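Side-chain contacts in cell wall surface anchor family protein (Streptococcus agalactiae, PDB 3PHS), which serves as a minor pilin of the streptococcal pilus and, through an IgG-like domain, mediates adhesion to lung epithelial cells: residues D24-N29 with P36-P41; P30-A35 with S115-D120; Y47-L52 with A90-L95; H63-T68 with I99-A104. All coordinates share one frame; numbering follows the deposited sequence.

In the fold
All four contacts belong to the N-terminal half of the chain, a pair of packed beta-sheets with helices and a long loop added. Contacts 1 and 2 share that loop, between strands 13-21 and 40-41: contact 1 ties its two limbs together, and contact 2 lays its turn against strand 109-121; the centres of the two contacts lie about 14 Å apart. Contact 3 joins the two sheets face to face, and its Leu49 also touches Phe117 and Val119 of contact 2. Contact 4 sets helix 60-65 on strand 98-106, its centre about 12 Å from that of contact 3; strands 46-52 and 98-106 are hydrogen-bonded neighbours. Contacts 1 and 4 lie farther apart, about 12 Å between nearest atoms.

Contact 1 of 4, residues D24-N29 with P36-P41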
loop_
_atom_site.group_PDB
_atom_site.type_symbol
_atom_site.label_atom_id
_atom_site.label_comp_id
_atom_site.label_asym_id
_atom_site.label_seq_id
_atom_site.Cartn_x
_atom_site.Cartn_y
_atom_site.Cartn_z
ATOM N N ASP A 24 -4.532 11.652 13.653
ATOM C CA ASP A 24 -3.200 11.803 14.236
ATOM C C ASP A 24 -3.326 12.372 15.657
ATOM O O ASP A 24 -2.580 11.968 16.549
ATOM C CB ASP A 24 -2.277 12.681 13.374
ATOM C CG ASP A 24 -1.729 11.958 12.135
ATOM O OD1 ASP A 24 -2.100 10.787 11.862
ATOM O OD2 ASP A 24 -0.909 12.584 11.417
ATOM N N ILE A 25 -4.297 13.267 15.866
ATOM C CA ILE A 25 -4.506 13.877 17.197
ATOM C C ILE A 25 -5.129 12.946 18.262
ATOM O O ILE A 25 -4.992 13.201 19.461
ATOM C CB ILE A 25 -5.295 15.219 17.140
ATOM C CG1 ILE A 25 -6.689 15.019 16.533
ATOM C CG2 ILE A 25 -4.491 16.259 16.368
ATOM C CD1 ILE A 25 -7.806 15.527 17.397
ATOM N N ASP A 26 -5.808 11.892 17.813
ATOM C CA ASP A 26 -6.348 10.850 18.681
ATOM C C ASP A 26 -5.248 9.916 19.175
ATOM O O ASP A 26 -5.472 9.122 20.089
ATOM C CB ASP A 26 -7.396 9.988 17.943
ATOM C CG ASP A 26 -8.655 10.762 17.549
ATOM O OD1 ASP A 26 -9.044 11.687 18.294
ATOM O OD2 ASP A 26 -9.264 10.424 16.496
ATOM N N ARG A 27 -4.080 9.970 18.553
ATOM C CA ARG A 27 -3.046 9.016 18.920
ATOM C C ARG A 27 -1.643 9.584 18.946
ATOM O O ARG A 27 -0.781 9.131 18.177
ATOM C CB ARG A 27 -3.108 7.776 18.023
ATOM C CG ARG A 27 -2.598 6.558 18.749
ATOM C CD ARG A 27 -2.539 5.315 17.864
ATOM N NE ARG A 27 -1.978 4.236 18.668
ATOM C CZ ARG A 27 -1.890 2.969 18.289
ATOM N NH1 ARG A 27 -2.323 2.584 17.081
ATOM N NH2 ARG A 27 -1.365 2.086 19.128
ATOM N N PRO A 28 -1.395 10.563 19.836
ATOM C CA PRO A 28 -0.034 11.090 19.985
ATOM C C PRO A 28 0.862 10.009 20.577
ATOM O O PRO A 28 0.380 9.170 21.346
ATOM C CB PRO A 28 -0.198 12.237 21.002
ATOM C CG PRO A 28 -1.407 11.857 21.808
ATOM C CD PRO A 28 -2.317 11.096 20.863
ATOM N N ASN A 29 2.139 10.008 20.210
ATOM C CA ASN A 29 3.083 9.015 20.763
ATOM C C ASN A 29 2.466 7.597 20.758
ATOM O O ASN A 29 2.308 6.975 21.815
ATOM C CB ASN A 29 3.514 9.428 22.198
ATOM C CG ASN A 29 4.603 8.515 22.788
ATOM O OD1 ASN A 29 4.728 8.385 24.014
ATOM N ND2 ASN A 29 5.398 7.896 21.922
ATOM N N PRO A 36 -6.095 4.630 21.300
ATOM C CA PRO A 36 -6.240 6.015 20.889
ATOM C C PRO A 36 -7.448 6.633 21.602
ATOM O O PRO A 36 -8.339 5.912 22.098
ATOM C CB PRO A 36 -6.478 5.928 19.366
ATOM C CG PRO A 36 -6.922 4.561 19.117
ATOM C CD PRO A 36 -6.285 3.687 20.183
ATOM N N LYS A 37 -7.458 7.960 21.638
ATOM C CA LYS A 37 -8.463 8.744 22.355
ATOM C C LYS A 37 -9.842 8.633 21.708
ATOM O O LYS A 37 -10.873 8.703 22.386
ATOM C CB LYS A 37 -7.994 10.201 22.437
ATOM C CG LYS A 37 -6.694 10.361 23.241
ATOM C CD LYS A 37 -6.182 11.802 23.219
ATOM C CE LYS A 37 -4.875 11.940 24.025
ATOM N NZ LYS A 37 -4.352 13.365 24.057
ATOM N N GLU A 38 -9.834 8.454 20.390
ATOM C CA GLU A 38 -11.030 8.232 19.600
ATOM C C GLU A 38 -10.575 7.296 18.492
ATOM O O GLU A 38 -9.367 7.164 18.234
ATOM C CB GLU A 38 -11.535 9.530 18.945
ATOM C CG GLU A 38 -12.058 10.642 19.885
ATOM C CD GLU A 38 -13.316 10.255 20.638
ATOM O OE1 GLU A 38 -14.137 9.476 20.099
ATOM O OE2 GLU A 38 -13.481 10.744 21.792
ATOM N N GLY A 39 -11.528 6.674 17.813
ATOM C CA GLY A 39 -11.168 5.790 16.700
ATOM C C GLY A 39 -12.352 4.999 16.209
ATOM O O GLY A 39 -13.182 4.554 17.003
ATOM N N THR A 40 -12.409 4.782 14.899
ATOM C CA THR A 40 -13.544 4.081 14.303
ATOM C C THR A 40 -13.179 2.626 14.063
ATOM O O THR A 40 -12.184 2.355 13.394
ATOM C CB THR A 40 -13.939 4.718 12.937
ATOM O OG1 THR A 40 -14.081 6.130 13.104
ATOM C CG2 THR A 40 -15.250 4.120 12.415
ATOM N N PRO A 41 -13.975 1.693 14.603
ATOM C CA PRO A 41 -13.663 0.287 14.405
ATOM C C PRO A 41 -13.915 -0.101 12.977
ATOM O O PRO A 41 -14.869 0.421 12.346
ATOM C CB PRO A 41 -14.668 -0.439 15.309
ATOM C CG PRO A 41 -15.816 0.493 15.397
ATOM C CD PRO A 41 -15.171 1.868 15.446
HETATM O O HOH W 1 -4.228 14.409 21.689
#
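Asp26 CG stands beside its own backbone N, anti to the carbonyl carbon (chi1 -65°), which lays the carboxylate against CB of Glu38, while Lys37, with CG likewise anti to its carbonyl carbon and the chain extended beyond, runs past the carbonyl of Asp26 to Pro28. OD1 of Asp26 lies 3.4 Å from Glu38 CB. The Glu38 chain then bends at chi2 (-66°) and leads its own carboxylate away, leaving Asp26 OD1 and Glu38 OE2 5.7 Å apart; OD2 of Asp26 is also engaged by Arg23 in a salt bridge, which would ease any repulsion between the two acids. The segments are the two limbs of the long loop between strands 13-21 and 40-41, and a backbone bond closes them: Lys37 N donates to Asp26 O at 2.8 Å, nearly straight, on a lone pair in the carbonyl plane. Pro36 CB lies against Asp26 O and also meets Arg27 CG at 4.0 Å. Arg27 extends onward to the carbonyl oxygens of Tyr128 and Gln31. The Lys37 chain crosses the Pro28 ring at about a right angle, bringing NZ to 4.0 Å from Pro28 CG, and a water accepts from NZ at 2.6 Å while donating to Ile25 O.

Contact 2 of 4, residues P30-A35 with S115-D120; sequences PQLEIA and SAFLVD
Leu32 meets Phe117 through both of its methyl groups, which rest side by side against the benzylic carbon: CD1 lies 3.8 Å and CD2 3.9 Å from Phe117 CB. Most of the surface buried here belongs to Leu32, with Phe117 next and Leu118 adding a smaller share. The leucine sits in a type I beta turn from Gln31 to Ile34, closed by the backbone bond from Ile34 N to Gln31 O, and its CB points at strand 109-121. This turn, part of the long loop between strands 13-21 and 40-41, packs on that strand, an outermost one of the four-stranded antiparallel sheet of the Ig-like domain. Phe117 presents its CB to the turn as well, but the ring swings away: with CG between the backbone N and the carbonyl carbon (chi1 49°), the aromatic group is carried off into the buried interior, and Leu32 CD2 approaches it obliquely. Leu118 contributes backbone here, its carbonyl oxygen standing 4.1 Å from Leu32 CD1, while its CB points away from the turn. The contact is small and mainly apolar, with one backbone carbonyl at its margin. A backbone hydrogen bond between Leu32 and Tyr128 also holds the turn. Around this joint, Phe117 packs on Ile127 of strand 125-127 and on Pro129, its backbone pairs with Gly102 of strand 98-106, and Leu118 faces Leu60 and Leu61 of helix 60-65.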
loop_
_atom_site.group_PDB
_atom_site.type_symbol
_atom_site.label_atom_id
_atom_site.label_comp_id
_atom_site.label_asym_id
_atom_site.label_seq_id
_atom_site.Cartn_x
_atom_site.Cartn_y
_atom_site.Cartn_z
ATOM N N PRO A 30 2.089 7.086 19.569
ATOM C CA PRO A 30 1.394 5.794 19.561
ATOM C C PRO A 30 2.224 4.676 20.215
ATOM O O PRO A 30 3.438 4.542 19.958
ATOM C CB PRO A 30 1.173 5.510 18.063
ATOM C CG PRO A 30 2.165 6.387 17.344
ATOM C CD PRO A 30 2.318 7.614 18.211
ATOM N N GLN A 31 1.563 3.904 21.068
ATOM C CA GLN A 31 2.161 2.769 21.750
ATOM C C GLN A 31 1.161 1.623 21.647
ATOM O O GLN A 31 -0.043 1.824 21.771
ATOM C CB GLN A 31 2.479 3.077 23.225
ATOM C CG GLN A 31 3.442 4.267 23.475
ATOM C CD GLN A 31 4.853 4.059 22.912
ATOM O OE1 GLN A 31 5.461 4.983 22.346
ATOM N NE2 GLN A 31 5.382 2.856 23.076
ATOM N N LEU A 32 1.677 0.429 21.390
ATOM C CA LEU A 32 0.846 -0.718 21.006
ATOM C C LEU A 32 -0.294 -1.000 21.990
ATOM O O LEU A 32 -1.397 -1.329 21.573
ATOM C CB LEU A 32 1.707 -1.974 20.811
ATOM C CG LEU A 32 2.405 -2.107 19.455
ATOM C CD1 LEU A 32 3.386 -3.273 19.530
ATOM C CD2 LEU A 32 1.415 -2.334 18.275
ATOM N N GLU A 33 -0.034 -0.862 23.286
ATOM C CA GLU A 33 -1.089 -1.198 24.255
ATOM C C GLU A 33 -1.944 -0.025 24.734
ATOM O O GLU A 33 -2.890 -0.229 25.505
ATOM C CB GLU A 33 -0.518 -1.991 25.430
ATOM C CG GLU A 33 -0.053 -3.370 25.042
ATOM C CD GLU A 33 0.591 -4.077 26.209
ATOM O OE1 GLU A 33 -0.135 -4.446 27.135
ATOM O OE2 GLU A 33 1.819 -4.254 26.189
ATOM N N ILE A 34 -1.636 1.186 24.259
ATOM C CA ILE A 34 -2.415 2.387 24.632
ATOM C C ILE A 34 -3.482 2.692 23.590
ATOM O O ILE A 34 -3.136 2.994 22.456
ATOM C CB ILE A 34 -1.488 3.646 24.796
ATOM C CG1 ILE A 34 -0.516 3.482 25.978
ATOM C CG2 ILE A 34 -2.313 4.936 24.905
ATOM C CD1 ILE A 34 -1.153 3.658 27.378
ATOM N N ALA A 35 -4.761 2.626 23.984
ATOM C CA ALA A 35 -5.883 2.971 23.091
ATOM C C ALA A 35 -5.774 4.409 22.588
ATOM O O ALA A 35 -5.403 5.310 23.345
ATOM C CB ALA A 35 -7.242 2.764 23.792
ATOM N N SER A 115 1.036 -1.347 10.508
ATOM C CA SER A 115 2.375 -1.663 10.961
ATOM C C SER A 115 2.342 -3.007 11.667
ATOM O O SER A 115 1.554 -3.205 12.600
ATOM C CB SER A 115 2.900 -0.574 11.897
ATOM O OG SER A 115 3.171 0.615 11.165
ATOM N N ALA A 116 3.174 -3.940 11.195
ATOM C CA ALA A 116 3.311 -5.234 11.848
ATOM C C ALA A 116 3.980 -5.054 13.219
ATOM O O ALA A 116 4.668 -4.048 13.470
ATOM C CB ALA A 116 4.125 -6.177 10.988
ATOM N N PHE A 117 3.798 -6.035 14.103
ATOM C CA PHE A 117 4.239 -5.856 15.489
ATOM C C PHE A 117 4.673 -7.187 16.092
ATOM O O PHE A 117 4.283 -8.258 15.614
ATOM C CB PHE A 117 3.099 -5.270 16.344
ATOM C CG PHE A 117 1.799 -5.986 16.174
ATOM C CD1 PHE A 117 0.882 -5.563 15.207
ATOM C CD2 PHE A 117 1.513 -7.122 16.933
ATOM C CE1 PHE A 117 -0.300 -6.258 15.007
ATOM C CE2 PHE A 117 0.326 -7.808 16.755
ATOM C CZ PHE A 117 -0.583 -7.380 15.792
ATOM N N LEU A 118 5.443 -7.108 17.165
ATOM C CA LEU A 118 5.703 -8.292 17.973
ATOM C C LEU A 118 4.872 -8.206 19.247
ATOM O O LEU A 118 4.724 -7.129 19.821
ATOM C CB LEU A 118 7.192 -8.404 18.306
ATOM C CG LEU A 118 8.085 -8.826 17.154
ATOM C CD1 LEU A 118 9.542 -8.650 17.564
ATOM C CD2 LEU A 118 7.779 -10.292 16.720
ATOM N N VAL A 119 4.314 -9.331 19.684
ATOM C CA VAL A 119 3.627 -9.380 20.995
ATOM C C VAL A 119 4.420 -10.338 21.906
ATOM O O VAL A 119 4.627 -11.495 21.557
ATOM C CB VAL A 119 2.177 -9.924 20.917
ATOM C CG1 VAL A 119 1.433 -9.623 22.242
ATOM C CG2 VAL A 119 1.398 -9.366 19.718
ATOM N N ASP A 120 4.840 -9.839 23.066
ATOM C CA ASP A 120 5.464 -10.653 24.101
ATOM C C ASP A 120 4.304 -11.205 24.955
ATOM O O ASP A 120 3.907 -10.593 25.969
ATOM C CB ASP A 120 6.397 -9.740 24.906
ATOM C CG ASP A 120 7.219 -10.460 25.961
ATOM O OD1 ASP A 120 7.147 -11.696 26.118
ATOM O OD2 ASP A 120 7.957 -9.733 26.665
#

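Contact 3 of 4, residues Y47-L52 with A90-L95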
loop_
_atom_site.group_PDB
_atom_site.type_symbol
_atom_site.label_atom_id
_atom_site.label_comp_id
_atom_site.label_asym_id
_atom_site.label_seq_id
_atom_site.Cartn_x
_atom_site.Cartn_y
_atom_site.Cartn_z
ATOM N N TYR A 47 -6.269 -10.486 10.441
ATOM C CA TYR A 47 -4.996 -10.505 11.179
ATOM C C TYR A 47 -4.441 -11.926 11.269
ATOM O O TYR A 47 -5.191 -12.897 11.469
ATOM C CB TYR A 47 -5.165 -9.896 12.594
ATOM C CG TYR A 47 -5.113 -8.389 12.552
ATOM C CD1 TYR A 47 -6.274 -7.632 12.378
ATOM C CD2 TYR A 47 -3.894 -7.717 12.624
ATOM C CE1 TYR A 47 -6.214 -6.240 12.313
ATOM C CE2 TYR A 47 -3.830 -6.318 12.536
ATOM C CZ TYR A 47 -4.995 -5.595 12.391
ATOM O OH TYR A 47 -4.924 -4.214 12.317
ATOM N N GLN A 48 -3.134 -12.044 11.076
ATOM C CA GLN A 48 -2.458 -13.303 11.308
ATOM C C GLN A 48 -1.385 -13.116 12.358
ATOM O O GLN A 48 -0.684 -12.108 12.358
ATOM C CB GLN A 48 -1.865 -13.841 10.012
ATOM C CG GLN A 48 -2.955 -14.158 9.047
ATOM C CD GLN A 48 -2.478 -14.705 7.737
ATOM O OE1 GLN A 48 -3.284 -15.264 6.980
ATOM N NE2 GLN A 48 -1.192 -14.556 7.443
ATOM N N LEU A 49 -1.251 -14.125 13.219
ATOM C CA LEU A 49 -0.248 -14.129 14.271
ATOM C C LEU A 49 0.647 -15.348 14.101
ATOM O O LEU A 49 0.152 -16.474 14.062
ATOM C CB LEU A 49 -0.927 -14.094 15.657
ATOM C CG LEU A 49 -1.321 -12.749 16.298
ATOM C CD1 LEU A 49 -0.111 -12.014 16.803
ATOM C CD2 LEU A 49 -2.139 -11.815 15.403
ATOM N N TYR A 50 1.957 -15.109 13.989
ATOM C CA TYR A 50 2.959 -16.153 13.752
ATOM C C TYR A 50 3.734 -16.386 15.041
ATOM O O TYR A 50 4.388 -15.478 15.555
ATOM C CB TYR A 50 3.876 -15.757 12.597
ATOM C CG TYR A 50 3.125 -15.785 11.288
ATOM C CD1 TYR A 50 2.313 -14.713 10.902
ATOM C CD2 TYR A 50 3.156 -16.919 10.483
ATOM C CE1 TYR A 50 1.593 -14.756 9.704
ATOM C CE2 TYR A 50 2.434 -16.976 9.291
ATOM C CZ TYR A 50 1.675 -15.889 8.905
ATOM O OH TYR A 50 0.962 -15.981 7.744
ATOM N N GLN A 51 3.591 -17.587 15.593
ATOM C CA GLN A 51 4.295 -17.959 16.817
ATOM C C GLN A 51 5.781 -18.196 16.508
ATOM O O GLN A 51 6.116 -19.099 15.740
ATOM C CB GLN A 51 3.675 -19.248 17.338
ATOM C CG GLN A 51 4.009 -19.652 18.747
ATOM C CD GLN A 51 3.223 -20.920 19.060
ATOM O OE1 GLN A 51 2.152 -20.868 19.658
ATOM N NE2 GLN A 51 3.688 -22.028 18.552
ATOM N N LEU A 52 6.664 -17.398 17.106
ATOM C CA LEU A 52 8.107 -17.533 16.838
ATOM C C LEU A 52 8.667 -18.853 17.363
ATOM O O LEU A 52 8.230 -19.342 18.400
ATOM C CB LEU A 52 8.904 -16.367 17.435
ATOM C CG LEU A 52 9.089 -15.141 16.547
ATOM C CD1 LEU A 52 7.734 -14.511 16.176
ATOM C CD2 LEU A 52 9.999 -14.132 17.222
ATOM N N ALA A 90 -10.171 -8.347 16.510
ATOM C CA ALA A 90 -9.765 -9.666 16.021
ATOM C C ALA A 90 -9.268 -10.423 17.245
ATOM O O ALA A 90 -8.254 -10.051 17.843
ATOM C CB ALA A 90 -8.657 -9.538 14.959
ATOM N N THR A 91 -10.025 -11.446 17.648
ATOM C CA THR A 91 -9.785 -12.118 18.935
ATOM C C THR A 91 -9.010 -13.413 18.760
ATOM O O THR A 91 -9.287 -14.207 17.848
ATOM C CB THR A 91 -11.115 -12.401 19.688
ATOM O OG1 THR A 91 -11.968 -13.219 18.886
ATOM C CG2 THR A 91 -11.853 -11.097 20.032
ATOM N N PHE A 92 -8.025 -13.606 19.631
ATOM C CA PHE A 92 -7.148 -14.775 19.610
ATOM C C PHE A 92 -7.235 -15.440 20.964
ATOM O O PHE A 92 -6.776 -14.886 21.964
ATOM C CB PHE A 92 -5.707 -14.360 19.298
ATOM C CG PHE A 92 -5.549 -13.805 17.911
ATOM C CD1 PHE A 92 -5.196 -14.644 16.850
ATOM C CD2 PHE A 92 -5.821 -12.468 17.655
ATOM C CE1 PHE A 92 -5.079 -14.136 15.531
ATOM C CE2 PHE A 92 -5.711 -11.944 16.349
ATOM C CZ PHE A 92 -5.345 -12.776 15.292
ATOM N N ASN A 93 -7.843 -16.619 20.985
ATOM C CA ASN A 93 -8.148 -17.310 22.233
ATOM C C ASN A 93 -7.212 -18.447 22.562
ATOM O O ASN A 93 -6.842 -19.256 21.690
ATOM C CB ASN A 93 -9.591 -17.800 22.196
ATOM C CG ASN A 93 -10.563 -16.663 22.077
ATOM O OD1 ASN A 93 -11.249 -16.515 21.060
ATOM N ND2 ASN A 93 -10.582 -15.811 23.078
ATOM N N GLN A 94 -6.811 -18.480 23.825
ATOM C CA GLN A 94 -5.927 -19.527 24.359
ATOM C C GLN A 94 -4.637 -19.745 23.575
ATOM O O GLN A 94 -4.251 -20.885 23.271
ATOM C CB GLN A 94 -6.706 -20.822 24.529
ATOM C CG GLN A 94 -7.963 -20.596 25.347
ATOM C CD GLN A 94 -8.421 -21.831 26.051
ATOM O OE1 GLN A 94 -9.442 -22.415 25.679
ATOM N NE2 GLN A 94 -7.678 -22.252 27.073
ATOM N N LEU A 95 -3.983 -18.643 23.225
ATOM C CA LEU A 95 -2.675 -18.721 22.593
ATOM C C LEU A 95 -1.653 -19.173 23.635
ATOM O O LEU A 95 -1.678 -18.666 24.766
ATOM C CB LEU A 95 -2.278 -17.351 22.033
ATOM C CG LEU A 95 -2.607 -17.032 20.567
ATOM C CD1 LEU A 95 -4.035 -17.346 20.155
ATOM C CD2 LEU A 95 -2.257 -15.555 20.321
#
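Strands 47-52 and 90-93 run in roughly the same direction, their axes crossing at -32° with a closest approach of 8.7 Å, a spacing that leaves room for side chains and none for shared backbone bonds. The strands belong to different sheets, and the contact is the face-to-face packing of a beta-sandwich, as expected of the Ig-like fold. Leu49 and Phe92 fill the gap. Methyl CD2 of Leu49 sits over one face of the phenyl ring, 3.8 Å from the centroid, in a CH-pi contact displaced toward CZ, to which its distance is 3.3 Å. CG of Leu49 lies over the same face, 4.0 Å above the plane, while CD2 is shifted farther out. Phe92 sends its ring across because CG stands beside the backbone N (chi1 -66°), and the leading CZ reaches strand 47-52, where Tyr47 O lies at the ring edge, 3.8 Å from it, and Tyr47 CB is 4.0 Å away. Tyr47 itself directs CB at strand 90-93, yet its ring turns aside; CD1 rests 4.0 Å from Ala90 CB and the hydroxyl is hydrogen-bonded to His19. Leu15 and Ile17 of strand 13-21 also touch this cluster. Every residue that touches across the gap is buried, and the union rests mainly on methyl, methylene and aromatic surface, with Tyr47 O at the ring edge. This is consistent with an association driven by shape and the exclusion of water, the one polar side-chain group, the Tyr47 hydroxyl, being directed out to a partner beyond the two segments.

Contact 4 of 4, residues H63-T68 with I99-A104; sequences HWNSLT and IYYGLA
Tyr101 leaves strand 98-106 with CG anti to its backbone N (chi1 176°), a torsion that sends the ring toward helix 60-65. Its CB lies first against the six-membered part of the Trp64 indole, 3.9 Å from CE3. One step on, CG is approached by both Trp64 CB and CE3, and CD2 also keeps to CE3, at 3.7 Å. The CD1 side of the ring lies under Trp64 CB, 3.4 Å away, which stands over the face in a CH-pi contact, 3.6 Å from the centroid. The two aromatic side chains slide past each other in opposite directions, their rings inclined at 39°. This is helix-on-sheet packing, in which the short helix 60-65, inserted between strands 46-52 and 76-83, covers an outer face of the four-stranded antiparallel sheet; Leu72 of helix 69-75 touches both aromatic residues. Farther out, CE1 and CZ approach Asn65 OD1, which lies at the ring edge and in its plane. At the tip, Tyr101 OH donates to that oxygen at 2.6 Å, on a lone pair in the carbonyl plane, although the amide and the ring are turned 66° apart. A water stands 2.9 Å from Tyr101 OH; it lies within bonding distance of the carbonyl oxygens of Trp64 and Leu67 as well, and can donate to two of these three oxygens at a time.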
loop_
_atom_site.group_PDB
_atom_site.type_symbol
_atom_site.label_atom_id
_atom_site.label_comp_id
_atom_site.label_asym_id
_atom_site.label_seq_id
_atom_site.Cartn_x
_atom_site.Cartn_y
_atom_site.Cartn_z
ATOM N N HIS A 63 13.742 -8.452 11.305
ATOM C CA HIS A 63 13.872 -9.768 10.711
ATOM C C HIS A 63 12.543 -10.277 10.170
ATOM O O HIS A 63 12.456 -10.736 9.031
ATOM C CB HIS A 63 14.438 -10.792 11.695
ATOM C CG HIS A 63 14.425 -12.184 11.150
ATOM N ND1 HIS A 63 15.207 -12.563 10.078
ATOM C CD2 HIS A 63 13.679 -13.267 11.474
ATOM C CE1 HIS A 63 14.972 -13.835 9.795
ATOM N NE2 HIS A 63 14.052 -14.285 10.631
ATOM N N TRP A 64 11.516 -10.199 11.003
ATOM C CA TRP A 64 10.191 -10.672 10.633
ATOM C C TRP A 64 9.553 -9.807 9.548
ATOM O O TRP A 64 8.921 -10.340 8.654
ATOM C CB TRP A 64 9.321 -10.834 11.891
ATOM C CG TRP A 64 9.686 -12.136 12.540
ATOM C CD1 TRP A 64 10.743 -12.381 13.364
ATOM C CD2 TRP A 64 9.050 -13.396 12.309
ATOM N NE1 TRP A 64 10.796 -13.728 13.687
ATOM C CE2 TRP A 64 9.769 -14.373 13.044
ATOM C CE3 TRP A 64 7.941 -13.794 11.558
ATOM C CZ2 TRP A 64 9.396 -15.728 13.067
ATOM C CZ3 TRP A 64 7.563 -15.155 11.582
ATOM C CH2 TRP A 64 8.290 -16.097 12.336
ATOM N N ASN A 65 9.798 -8.496 9.589
ATOM C CA ASN A 65 9.287 -7.580 8.561
ATOM C C ASN A 65 9.908 -7.819 7.182
ATOM O O ASN A 65 9.321 -7.437 6.164
ATOM C CB ASN A 65 9.522 -6.125 8.969
ATOM C CG ASN A 65 8.493 -5.606 9.980
ATOM O OD1 ASN A 65 7.388 -6.137 10.109
ATOM N ND2 ASN A 65 8.857 -4.531 10.680
ATOM N N SER A 66 11.084 -8.452 7.163
ATOM C CA SER A 66 11.832 -8.738 5.916
ATOM C C SER A 66 11.329 -9.988 5.184
ATOM O O SER A 66 11.620 -10.179 4.003
ATOM C CB SER A 66 13.334 -8.877 6.214
ATOM O OG SER A 66 13.655 -10.157 6.753
ATOM N N LEU A 67 10.570 -10.830 5.886
ATOM C CA LEU A 67 10.077 -12.094 5.349
ATOM C C LEU A 67 8.856 -11.924 4.457
ATOM O O LEU A 67 7.979 -11.099 4.741
ATOM C CB LEU A 67 9.730 -13.061 6.479
ATOM C CG LEU A 67 10.838 -13.352 7.484
ATOM C CD1 LEU A 67 10.328 -14.353 8.518
ATOM C CD2 LEU A 67 12.091 -13.875 6.769
ATOM N N THR A 68 8.803 -12.693 3.365
ATOM C CA THR A 68 7.587 -12.750 2.565
ATOM C C THR A 68 6.502 -13.514 3.332
ATOM O O THR A 68 6.788 -14.234 4.324
ATOM C CB THR A 68 7.808 -13.449 1.174
ATOM O OG1 THR A 68 7.979 -14.857 1.371
ATOM C CG2 THR A 68 9.014 -12.872 0.436
ATOM N N ILE A 99 6.208 -15.606 21.878
ATOM C CA ILE A 99 6.402 -14.346 21.158
ATOM C C ILE A 99 5.722 -14.509 19.811
ATOM O O ILE A 99 5.928 -15.506 19.143
ATOM C CB ILE A 99 7.921 -13.988 20.937
ATOM C CG1 ILE A 99 8.733 -13.969 22.259
ATOM C CG2 ILE A 99 8.076 -12.654 20.174
ATOM C CD1 ILE A 99 8.087 -13.219 23.352
ATOM N N TYR A 100 4.900 -13.534 19.433
ATOM C CA TYR A 100 4.143 -13.599 18.194
ATOM C C TYR A 100 4.398 -12.368 17.338
ATOM O O TYR A 100 4.465 -11.250 17.842
ATOM C CB TYR A 100 2.640 -13.666 18.464
ATOM C CG TYR A 100 2.221 -14.931 19.167
ATOM C CD1 TYR A 100 2.416 -15.079 20.553
ATOM C CD2 TYR A 100 1.671 -16.000 18.441
ATOM C CE1 TYR A 100 2.039 -16.286 21.208
ATOM C CE2 TYR A 100 1.299 -17.197 19.083
ATOM C CZ TYR A 100 1.494 -17.326 20.454
ATOM O OH TYR A 100 1.134 -18.516 21.066
ATOM N N TYR A 101 4.530 -12.609 16.043
ATOM C CA TYR A 101 4.581 -11.556 15.056
ATOM C C TYR A 101 3.209 -11.478 14.423
ATOM O O TYR A 101 2.723 -12.469 13.876
ATOM C CB TYR A 101 5.615 -11.903 13.995
ATOM C CG TYR A 101 5.704 -10.937 12.835
ATOM C CD1 TYR A 101 6.312 -9.684 12.987
ATOM C CD2 TYR A 101 5.205 -11.290 11.577
ATOM C CE1 TYR A 101 6.410 -8.810 11.905
ATOM C CE2 TYR A 101 5.298 -10.417 10.489
ATOM C CZ TYR A 101 5.909 -9.189 10.671
ATOM O OH TYR A 101 6.013 -8.337 9.599
ATOM N N GLY A 102 2.615 -10.291 14.467
ATOM C CA GLY A 102 1.279 -10.056 13.934
ATOM C C GLY A 102 1.286 -9.053 12.794
ATOM O O GLY A 102 2.045 -8.095 12.811
ATOM N N LEU A 103 0.428 -9.285 11.805
ATOM C CA LEU A 103 0.292 -8.357 10.677
ATOM C C LEU A 103 -1.115 -8.455 10.133
ATOM O O LEU A 103 -1.800 -9.447 10.369
ATOM C CB LEU A 103 1.302 -8.695 9.567
ATOM C CG LEU A 103 1.011 -9.852 8.608
ATOM C CD1 LEU A 103 1.998 -9.844 7.463
ATOM C CD2 LEU A 103 1.090 -11.174 9.341
ATOM N N ALA A 104 -1.558 -7.424 9.424
ATOM C CA ALA A 104 -2.792 -7.529 8.661
ATOM C C ALA A 104 -2.462 -7.994 7.248
ATOM O O ALA A 104 -1.452 -7.572 6.651
ATOM C CB ALA A 104 -3.522 -6.187 8.610
HETATM O O HOH W 2 6.515 -9.553 6.992
#